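Local atomic coordinates of alcohol dehydrogenase (Escherichia coli, PDB entry 5VM2), a protein that is of unknown specificity but probably oxidises CH-OH groups using NAD or NADP as acceptor. Residues 241-246 against 264-269; 172-177 against 196-201. All blocks are in the same frame, centred on the assembly; numbering follows the deposited sequence.

In the fold
Both interactions belong to one parallel six-stranded sheet of the Rossmann type, their centres about 10 Å apart. Along the chain they come in series: interaction 2 pairs strands 171-175 and 195-200 and is complete before interaction 1 pairs strands 238-243 and 262-267. In the sheet, strands 171-175 and 238-243 are neighbours, so the two contacts adjoin. The seam is sealed by Phe242 O and Leu175 N, 2.7 Å apart, by the Thr244 hydroxyl on Leu175 O, and by Phe242 packing on Ile172. The four strands thus form the middle of the sheet, and their C-terminal ends gather along the edge where this fold usually receives its dinucleotide.

Interaction 1 (241-246 against 264-269); sequences VFETAG and IMIVGT
Glu243 brings a carboxylate beside Ile266 on an otherwise apolar sheet face, and a water spans from its OE2 to Gly268 O in the loop beyond the partner strand. The water lies 2.7 Å from Glu243 OE2 and 2.6 Å from Gly268 O. CG anti to the backbone N (chi1 -160°) and a bend at chi2 bring the carboxylate of Glu243 to the turn. Its other oxygen, OE1, is taken up by the Thr250 hydroxyl, with weak bonds from the amides of Gly246 and Ser247, so the acid ties the turn after strand 238-243 to the strand end. The two strands belong to the parallel sheet of the Rossmann-type domain, and their backbones pair regularly: Met265 N to Val241 O, Glu243 N to Met265 O and Val267 N to Glu243 O are each 2.8 Å, the middle one almost perfectly straight at 179°. On the opposite face Phe242 and Met265 lie side by side, pointing the same way. The ring meets Met265 obliquely through CD2 and CE2, with CE2 3.7 Å from Met265 CG, while Val267 CG2 sits at the ring edge, 4.1 Å from Phe242 CD2. Strand 171-175 flanks one side of the pair and strand 286-290 the other, while helices 179-190 and 145-163 cover the face that carries Phe242 and Met265 and also touch Val267.

Interaction 2 (172-177 against 196-201); sequences IIILGA and IAVVDV
Ala197 O is held by two donors of the neighbouring strand: Ile174 N at 2.7 Å, nearly straight at 170°, and the CA-H of Ile173, whose CA lies 3.3 Å away. The same pairing recurs along the strands, with Ala197 N bonded to Ile172 O and Val199 N to Ile174 O, until Gly176 N reaches Val199 O at 2.7 Å past the end of strand 171-175. On one face Ile196 CG2 touches two isoleucines of the partner strand, 3.8 Å from Ile174 CD1 and 4.1 Å from Ile172 CG2; helix 179-190 covers this layer through Leu185 and Cys188. That helix connects the two strands, making a beta-alpha-beta crossover, the opening unit of a Rossmann fold, and Gly176 begins a sequence consistent with the glycine-rich dinucleotide turn. The positive phi of Gly176 (115°) leads the chain into that turn, where Ala177 N donates to Asp200 OD1 at 3.1 Å, on the lone pair anti to the other oxygen. Asp200 OD2, the other oxygen, accepts from Leu202 N, so both oxygens are held; an acid at this strand end often receives ribose hydroxyls in NAD-dependent relatives. Ala177 CB rests 3.7 Å from Val198 CG1. On the other face Leu175 and Val199 lie side by side, pointing the same way, with Leu175 CD2 3.9 Å from Val199 CB, and Phe232 of helix 225-232 touches Ile173 and Ala197.

Interaction 1 (241-246 against 264-269)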
loop_
_atom_site.group_PDB
_atom_site.type_symbol
_atom_site.label_atom_id
_atom_site.label_comp_id
_atom_site.label_asym_id
_atom_site.label_seq_id
_atom_site.Cartn_x
_atom_site.Cartn_y
_atom_site.Cartn_z
ATOM N N VAL A 241 -11.291 -11.119 10.255
ATOM C CA VAL A 241 -10.731 -11.710 9.048
ATOM C C VAL A 241 -10.389 -10.570 8.106
ATOM O O VAL A 241 -11.262 -9.761 7.759
ATOM C CB VAL A 241 -11.696 -12.697 8.375
ATOM C CG1 VAL A 241 -11.025 -13.325 7.154
ATOM C CG2 VAL A 241 -12.142 -13.772 9.354
ATOM N N PHE A 242 -9.127 -10.497 7.708
ATOM C CA PHE A 242 -8.678 -9.541 6.711
ATOM C C PHE A 242 -8.604 -10.240 5.362
ATOM O O PHE A 242 -7.980 -11.300 5.240
ATOM C CB PHE A 242 -7.305 -8.968 7.069
ATOM C CG PHE A 242 -7.301 -8.121 8.300
ATOM C CD1 PHE A 242 -7.062 -8.690 9.545
ATOM C CD2 PHE A 242 -7.535 -6.761 8.217
ATOM C CE1 PHE A 242 -7.050 -7.906 10.694
ATOM C CE2 PHE A 242 -7.531 -5.972 9.359
ATOM C CZ PHE A 242 -7.287 -6.548 10.599
ATOM N N GLU A 243 -9.243 -9.651 4.358
ATOM C CA GLU A 243 -9.099 -10.083 2.976
ATOM C C GLU A 243 -8.172 -9.098 2.273
ATOM O O GLU A 243 -8.488 -7.909 2.169
ATOM C CB GLU A 243 -10.457 -10.160 2.281
ATOM C CG GLU A 243 -10.465 -11.025 1.036
ATOM C CD GLU A 243 -9.778 -10.358 -0.136
ATOM O OE1 GLU A 243 -9.084 -11.063 -0.896
ATOM O OE2 GLU A 243 -9.928 -9.128 -0.294
ATOM N N THR A 244 -7.019 -9.587 1.812
ATOM C CA THR A 244 -5.968 -8.713 1.311
ATOM C C THR A 244 -5.481 -9.056 -0.089
ATOM O O THR A 244 -4.758 -8.247 -0.677
ATOM C CB THR A 244 -4.756 -8.723 2.259
ATOM O OG1 THR A 244 -4.071 -9.976 2.143
ATOM C CG2 THR A 244 -5.187 -8.523 3.703
ATOM N N ALA A 245 -5.841 -10.217 -0.635
ATOM C CA ALA A 245 -5.379 -10.600 -1.962
ATOM C C ALA A 245 -6.234 -10.016 -3.078
ATOM O O ALA A 245 -5.784 -9.977 -4.228
ATOM C CB ALA A 245 -5.344 -12.126 -2.091
ATOM N N GLY A 246 -7.444 -9.560 -2.768
ATOM C CA GLY A 246 -8.333 -9.063 -3.798
ATOM C C GLY A 246 -8.868 -10.121 -4.733
ATOM O O GLY A 246 -9.274 -9.798 -5.852
ATOM N N ILE A 264 -15.205 -8.656 9.156
ATOM C CA ILE A 264 -14.484 -8.923 7.916
ATOM C C ILE A 264 -14.012 -7.583 7.360
ATOM O O ILE A 264 -14.819 -6.666 7.175
ATOM C CB ILE A 264 -15.365 -9.656 6.890
ATOM C CG1 ILE A 264 -15.777 -11.035 7.424
ATOM C CG2 ILE A 264 -14.629 -9.779 5.560
ATOM C CD1 ILE A 264 -16.900 -11.682 6.650
ATOM N N MET A 265 -12.711 -7.462 7.116
ATOM C CA MET A 265 -12.133 -6.257 6.535
ATOM C C MET A 265 -11.662 -6.577 5.126
ATOM O O MET A 265 -10.881 -7.511 4.932
ATOM C CB MET A 265 -10.951 -5.745 7.360
ATOM C CG MET A 265 -11.147 -5.758 8.863
ATOM S SD MET A 265 -12.439 -4.650 9.421
ATOM C CE MET A 265 -11.856 -3.051 8.849
ATOM N N ILE A 266 -12.125 -5.800 4.160
ATOM C CA ILE A 266 -11.718 -5.945 2.770
ATOM C C ILE A 266 -10.693 -4.854 2.496
ATOM O O ILE A 266 -11.038 -3.678 2.327
ATOM C CB ILE A 266 -12.914 -5.862 1.823
ATOM C CG1 ILE A 266 -13.879 -7.005 2.128
ATOM C CG2 ILE A 266 -12.453 -5.896 0.385
ATOM C CD1 ILE A 266 -15.193 -6.856 1.445
ATOM N N VAL A 267 -9.423 -5.247 2.455
ATOM C CA VAL A 267 -8.321 -4.298 2.337
ATOM C C VAL A 267 -8.091 -4.083 0.844
ATOM O O VAL A 267 -7.284 -4.760 0.208
ATOM C CB VAL A 267 -7.076 -4.784 3.066
ATOM C CG1 VAL A 267 -5.906 -3.866 2.778
ATOM C CG2 VAL A 267 -7.357 -4.848 4.559
ATOM N N GLY A 268 -8.842 -3.138 0.281
ATOM C CA GLY A 268 -8.672 -2.724 -1.096
ATOM C C GLY A 268 -9.379 -3.618 -2.102
ATOM O O GLY A 268 -9.879 -4.702 -1.796
ATOM N N THR A 269 -9.446 -3.109 -3.336
ATOM C CA THR A 269 -9.650 -3.894 -4.554
ATOM C C THR A 269 -11.001 -4.604 -4.663
ATOM O O THR A 269 -12.055 -3.981 -4.491
ATOM C CB THR A 269 -8.517 -4.917 -4.697
ATOM O OG1 THR A 269 -8.686 -5.964 -3.733
ATOM C CG2 THR A 269 -7.156 -4.248 -4.490
HETATM O O HOH W 1 -8.710 -6.904 -1.180
#

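Interaction 2 (172-177 against 196-201)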
loop_
_atom_site.group_PDB
_atom_site.type_symbol
_atom_site.label_atom_id
_atom_site.label_comp_id
_atom_site.label_asym_id
_atom_site.label_seq_id
_atom_site.Cartn_x
_atom_site.Cartn_y
_atom_site.Cartn_z
ATOM N N ILE A 172 -6.971 -13.549 14.756
ATOM C CA ILE A 172 -6.968 -12.883 13.460
ATOM C C ILE A 172 -6.597 -13.882 12.371
ATOM O O ILE A 172 -5.691 -14.707 12.545
ATOM C CB ILE A 172 -6.008 -11.677 13.475
ATOM C CG1 ILE A 172 -6.531 -10.628 14.464
ATOM C CG2 ILE A 172 -5.855 -11.068 12.083
ATOM C CD1 ILE A 172 -5.815 -9.322 14.405
ATOM N N ILE A 173 -7.323 -13.816 11.256
ATOM C CA ILE A 173 -7.006 -14.556 10.042
ATOM C C ILE A 173 -6.768 -13.538 8.940
ATOM O O ILE A 173 -7.618 -12.674 8.695
ATOM C CB ILE A 173 -8.127 -15.523 9.640
ATOM C CG1 ILE A 173 -8.330 -16.596 10.712
ATOM C CG2 ILE A 173 -7.799 -16.164 8.300
ATOM C CD1 ILE A 173 -9.524 -17.490 10.454
ATOM N N ILE A 174 -5.621 -13.635 8.284
ATOM C CA ILE A 174 -5.281 -12.779 7.158
ATOM C C ILE A 174 -5.267 -13.642 5.904
ATOM O O ILE A 174 -4.458 -14.572 5.786
ATOM C CB ILE A 174 -3.933 -12.081 7.378
ATOM C CG1 ILE A 174 -4.055 -11.117 8.565
ATOM C CG2 ILE A 174 -3.500 -11.347 6.119
ATOM C CD1 ILE A 174 -2.773 -10.491 8.962
ATOM N N LEU A 175 -6.176 -13.349 4.977
ATOM C CA LEU A 175 -6.241 -14.059 3.704
ATOM C C LEU A 175 -5.360 -13.317 2.705
ATOM O O LEU A 175 -5.709 -12.225 2.242
ATOM C CB LEU A 175 -7.682 -14.160 3.213
ATOM C CG LEU A 175 -8.666 -14.858 4.159
ATOM C CD1 LEU A 175 -10.059 -14.896 3.543
ATOM C CD2 LEU A 175 -8.194 -16.260 4.515
ATOM N N GLY A 176 -4.204 -13.897 2.396
ATOM C CA GLY A 176 -3.270 -13.264 1.489
ATOM C C GLY A 176 -1.978 -12.891 2.181
ATOM O O GLY A 176 -1.986 -12.203 3.207
ATOM N N ALA A 177 -0.861 -13.358 1.637
ATOM C CA ALA A 177 0.464 -13.041 2.153
ATOM C C ALA A 177 1.306 -12.336 1.095
ATOM O O ALA A 177 2.535 -12.465 1.078
ATOM C CB ALA A 177 1.164 -14.300 2.662
ATOM N N ILE A 196 -2.391 -14.996 15.048
ATOM C CA ILE A 196 -2.596 -14.528 13.684
ATOM C C ILE A 196 -2.320 -15.686 12.741
ATOM O O ILE A 196 -1.182 -16.158 12.659
ATOM C CB ILE A 196 -1.681 -13.343 13.330
ATOM C CG1 ILE A 196 -1.698 -12.280 14.431
ATOM C CG2 ILE A 196 -2.091 -12.743 12.002
ATOM C CD1 ILE A 196 -0.744 -11.125 14.159
ATOM N N ALA A 197 -3.341 -16.115 12.009
ATOM C CA ALA A 197 -3.183 -17.108 10.956
ATOM C C ALA A 197 -3.142 -16.399 9.610
ATOM O O ALA A 197 -3.906 -15.461 9.372
ATOM C CB ALA A 197 -4.323 -18.129 10.984
ATOM N N VAL A 198 -2.229 -16.829 8.743
ATOM C CA VAL A 198 -2.057 -16.231 7.423
ATOM C C VAL A 198 -2.202 -17.324 6.374
ATOM O O VAL A 198 -1.556 -18.375 6.470
ATOM C CB VAL A 198 -0.696 -15.524 7.288
ATOM C CG1 VAL A 198 -0.497 -15.035 5.863
ATOM C CG2 VAL A 198 -0.597 -14.369 8.275
ATOM N N VAL A 199 -3.039 -17.066 5.372
ATOM C CA VAL A 199 -3.398 -18.034 4.343
ATOM C C VAL A 199 -2.929 -17.504 2.995
ATOM O O VAL A 199 -3.224 -16.357 2.640
ATOM C CB VAL A 199 -4.918 -18.284 4.315
ATOM C CG1 VAL A 199 -5.269 -19.327 3.269
ATOM C CG2 VAL A 199 -5.424 -18.689 5.694
ATOM N N ASP A 200 -2.219 -18.341 2.244
ATOM C CA ASP A 200 -1.891 -18.034 0.856
ATOM C C ASP A 200 -1.706 -19.353 0.114
ATOM O O ASP A 200 -1.996 -20.429 0.646
ATOM C CB ASP A 200 -0.650 -17.136 0.762
ATOM C CG ASP A 200 -0.466 -16.546 -0.627
ATOM O OD1 ASP A 200 -0.505 -15.306 -0.763
ATOM O OD2 ASP A 200 -0.298 -17.327 -1.585
ATOM N N VAL A 201 -1.201 -19.280 -1.117
ATOM C CA VAL A 201 -1.004 -20.459 -1.950
ATOM C C VAL A 201 0.436 -20.616 -2.412
ATOM O O VAL A 201 0.745 -21.588 -3.104
ATOM C CB VAL A 201 -1.953 -20.457 -3.167
ATOM C CG1 VAL A 201 -3.397 -20.598 -2.715
ATOM C CG2 VAL A 201 -1.754 -19.192 -4.005
#